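Local atomic coordinates of UDP-galactopyranose mutase (PDB entry 3HDQ), a protein that probably interconverts UDP-galactopyranose and UDP-galactofuranose, using a bound FAD cofactor. Residues Ser139-Val142 / Glu143-Phe146. Sequence-based numbering, arbitrary orientation.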
ATOM      1  N   SER A 139      28.195 -38.408 -11.062  1.00 27.10           N
ATOM      2  CA  SER A 139      28.415 -37.767  -9.770  1.00 32.80           C
ATOM      3  C   SER A 139      29.659 -38.245  -9.045  1.00 36.11           C
ATOM      4  O   SER A 139      30.323 -37.461  -8.355  1.00 33.13           O
ATOM      5  CB  SER A 139      27.204 -37.965  -8.864  1.00 25.51           C
ATOM      6  OG  SER A 139      26.274 -36.959  -9.171  1.00 41.49           O
ATOM      7  N   PHE A 140      29.963 -39.530  -9.187  1.00 31.83           N
ATOM      8  CA  PHE A 140      31.155 -40.090  -8.555  1.00 38.14           C
ATOM      9  C   PHE A 140      32.441 -39.558  -9.185  1.00 32.44           C
ATOM     10  O   PHE A 140      33.441 -39.354  -8.504  1.00 43.58           O
ATOM     11  CB  PHE A 140      31.080 -41.616  -8.546  1.00 31.18           C
ATOM     12  CG  PHE A 140      29.786 -42.126  -7.981  1.00 34.70           C
ATOM     13  CD1 PHE A 140      29.600 -42.212  -6.611  1.00 31.32           C
ATOM     14  CD2 PHE A 140      28.726 -42.449  -8.816  1.00 32.31           C
ATOM     15  CE1 PHE A 140      28.393 -42.656  -6.083  1.00 30.96           C
ATOM     16  CE2 PHE A 140      27.515 -42.886  -8.292  1.00 28.32           C
ATOM     17  CZ  PHE A 140      27.350 -42.992  -6.928  1.00 32.24           C
ATOM     18  N   GLN A 141      32.399 -39.274 -10.477  1.00 34.03           N
ATOM     19  CA  GLN A 141      33.593 -38.785 -11.149  1.00 33.36           C
ATOM     20  C   GLN A 141      33.830 -37.284 -10.971  1.00 34.46           C
ATOM     21  O   GLN A 141      34.977 -36.839 -10.917  1.00 35.73           O
ATOM     22  CB  GLN A 141      33.555 -39.135 -12.630  1.00 30.93           C
ATOM     23  CG  GLN A 141      33.660 -40.606 -12.902  1.00 34.75           C
ATOM     24  CD  GLN A 141      33.211 -40.935 -14.305  1.00 40.39           C
ATOM     25  OE1 GLN A 141      32.291 -40.307 -14.837  1.00 35.23           O
ATOM     26  NE2 GLN A 141      33.856 -41.910 -14.916  1.00 35.78           N
ATOM     27  N   VAL A 142      32.761 -36.501 -10.886  1.00 33.56           N
ATOM     28  CA  VAL A 142      32.939 -35.058 -10.789  1.00 36.54           C
ATOM     29  C   VAL A 142      33.622 -34.667  -9.469  1.00 33.93           C
ATOM     30  O   VAL A 142      34.358 -33.685  -9.410  1.00 33.32           O
ATOM     31  CB  VAL A 142      31.626 -34.282 -10.998  1.00 29.83           C
ATOM     32  CG1 VAL A 142      30.746 -34.369  -9.758  1.00 32.18           C
ATOM     33  CG2 VAL A 142      31.932 -32.830 -11.364  1.00 31.62           C
ATOM     34  N   GLU A 143      33.404 -35.457  -8.424  1.00 32.66           N
ATOM     35  CA  GLU A 143      34.122 -35.243  -7.175  1.00 39.78           C
ATOM     36  C   GLU A 143      35.621 -35.412  -7.390  1.00 40.75           C
ATOM     37  O   GLU A 143      36.436 -34.590  -6.949  1.00 41.57           O
ATOM     38  CB  GLU A 143      33.646 -36.214  -6.105  1.00 42.77           C
ATOM     39  CG  GLU A 143      34.232 -35.918  -4.748  1.00 49.59           C
ATOM     40  CD  GLU A 143      33.238 -36.157  -3.639  1.00 59.95           C
ATOM     41  OE1 GLU A 143      32.793 -37.314  -3.482  1.00 65.79           O
ATOM     42  OE2 GLU A 143      32.895 -35.185  -2.930  1.00 61.05           O
ATOM     43  N   GLU A 144      35.982 -36.483  -8.084  1.00 39.24           N
ATOM     44  CA  GLU A 144      37.384 -36.751  -8.364  1.00 43.75           C
ATOM     45  C   GLU A 144      37.932 -35.641  -9.257  1.00 39.57           C
ATOM     46  O   GLU A 144      39.033 -35.131  -9.038  1.00 39.02           O
ATOM     47  CB  GLU A 144      37.531 -38.132  -9.004  1.00 41.00           C
ATOM     48  CG  GLU A 144      36.538 -39.146  -8.424  1.00 45.50           C
ATOM     49  CD  GLU A 144      36.802 -40.580  -8.860  1.00 65.13           C
ATOM     50  OE1 GLU A 144      37.776 -41.188  -8.353  1.00 75.51           O
ATOM     51  OE2 GLU A 144      36.020 -41.103  -9.691  1.00 57.46           O
ATOM     52  N   PHE A 145      37.140 -35.252 -10.249  1.00 34.31           N
ATOM     53  CA  PHE A 145      37.484 -34.126 -11.102  1.00 34.49           C
ATOM     54  C   PHE A 145      37.767 -32.865 -10.285  1.00 32.64           C
ATOM     55  O   PHE A 145      38.802 -32.233 -10.473  1.00 34.12           O
ATOM     56  CB  PHE A 145      36.372 -33.851 -12.118  1.00 32.49           C
ATOM     57  CG  PHE A 145      36.608 -32.622 -12.949  1.00 31.36           C
ATOM     58  CD1 PHE A 145      37.437 -32.672 -14.052  1.00 30.57           C
ATOM     59  CD2 PHE A 145      36.016 -31.415 -12.613  1.00 28.69           C
ATOM     60  CE1 PHE A 145      37.666 -31.551 -14.817  1.00 34.39           C
ATOM     61  CE2 PHE A 145      36.240 -30.286 -13.371  1.00 33.35           C
ATOM     62  CZ  PHE A 145      37.063 -30.352 -14.480  1.00 29.61           C
ATOM     63  N   PHE A 146      36.848 -32.500  -9.390  1.00 32.73           N
ATOM     64  CA  PHE A 146      37.041 -31.319  -8.527  1.00 37.37           C
ATOM     65  C   PHE A 146      38.343 -31.438  -7.720  1.00 37.21           C
ATOM     66  O   PHE A 146      39.138 -30.496  -7.653  1.00 35.69           O
ATOM     67  CB  PHE A 146      35.856 -31.117  -7.571  1.00 29.65           C
ATOM     68  CG  PHE A 146      34.643 -30.479  -8.209  1.00 33.87           C
ATOM     69  CD1 PHE A 146      34.777 -29.608  -9.285  1.00 29.10           C
ATOM     70  CD2 PHE A 146      33.369 -30.728  -7.710  1.00 29.41           C
ATOM     71  CE1 PHE A 146      33.663 -29.016  -9.863  1.00 27.07           C
ATOM     72  CE2 PHE A 146      32.246 -30.128  -8.280  1.00 26.07           C
ATOM     73  CZ  PHE A 146      32.398 -29.277  -9.361  1.00 30.02           C
TER
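Val142 lays its CG2 methyl over one face of the Phe146 ring, one helical turn further on, in a CH-pi contact 4.2 Å from the ring centroid. The methyl stands only 17° off the ring normal but is displaced toward the rim, and its nearest ring atoms are CE2 and CZ. Both side chains point the same way from the helix; CG2 of Val142 reaches the ring because it lies anti to the backbone N, whereas Phe146 swings CG beside its own N (chi1 -79°). The price is paid by CG1 of Val142, wedged between its own N and carbonyl carbon, against Glu143 N. A short, apolar valine still suits this buried place, where it also touches Leu126 and Leu137. Val142 CG2 also grazes Phe145 CD2 at 4.5 Å, a looser apolar contact. On this inward face the Ser139 hydroxyl is satisfied by a hydrogen bond with Thr203 O.

Beneath these side chains run two i to i+4 bonds of the alpha-helix. Phe145 N donates to Gln141 O over 2.8 Å, and Phe146 N to Val142 O over an equal 2.8 Å with an N-H...O angle of 166°, which sets the one-turn spacing that lets valine and ring meet.

On the outer side, exposed Glu144 runs extended back along the helix, its methylene CG resting 3.1 Å from Phe140 O; OE2, another acceptor, makes no bond to that carbonyl. Gln141 OE1 accepts a hydrogen bond from Thr138 N.

An alanine in place of Phe146 would probably leave Val142 CG2 without its aromatic face and open a gap toward Val167 and Leu171. In this peripheral helix, Phe146 reaches from Val129 of helix 126-133 to those two residues of helix 159-184, which also carries substrate-binding Phe175 and Phe176, while Val142 and Phe145 rest on helix 126-133.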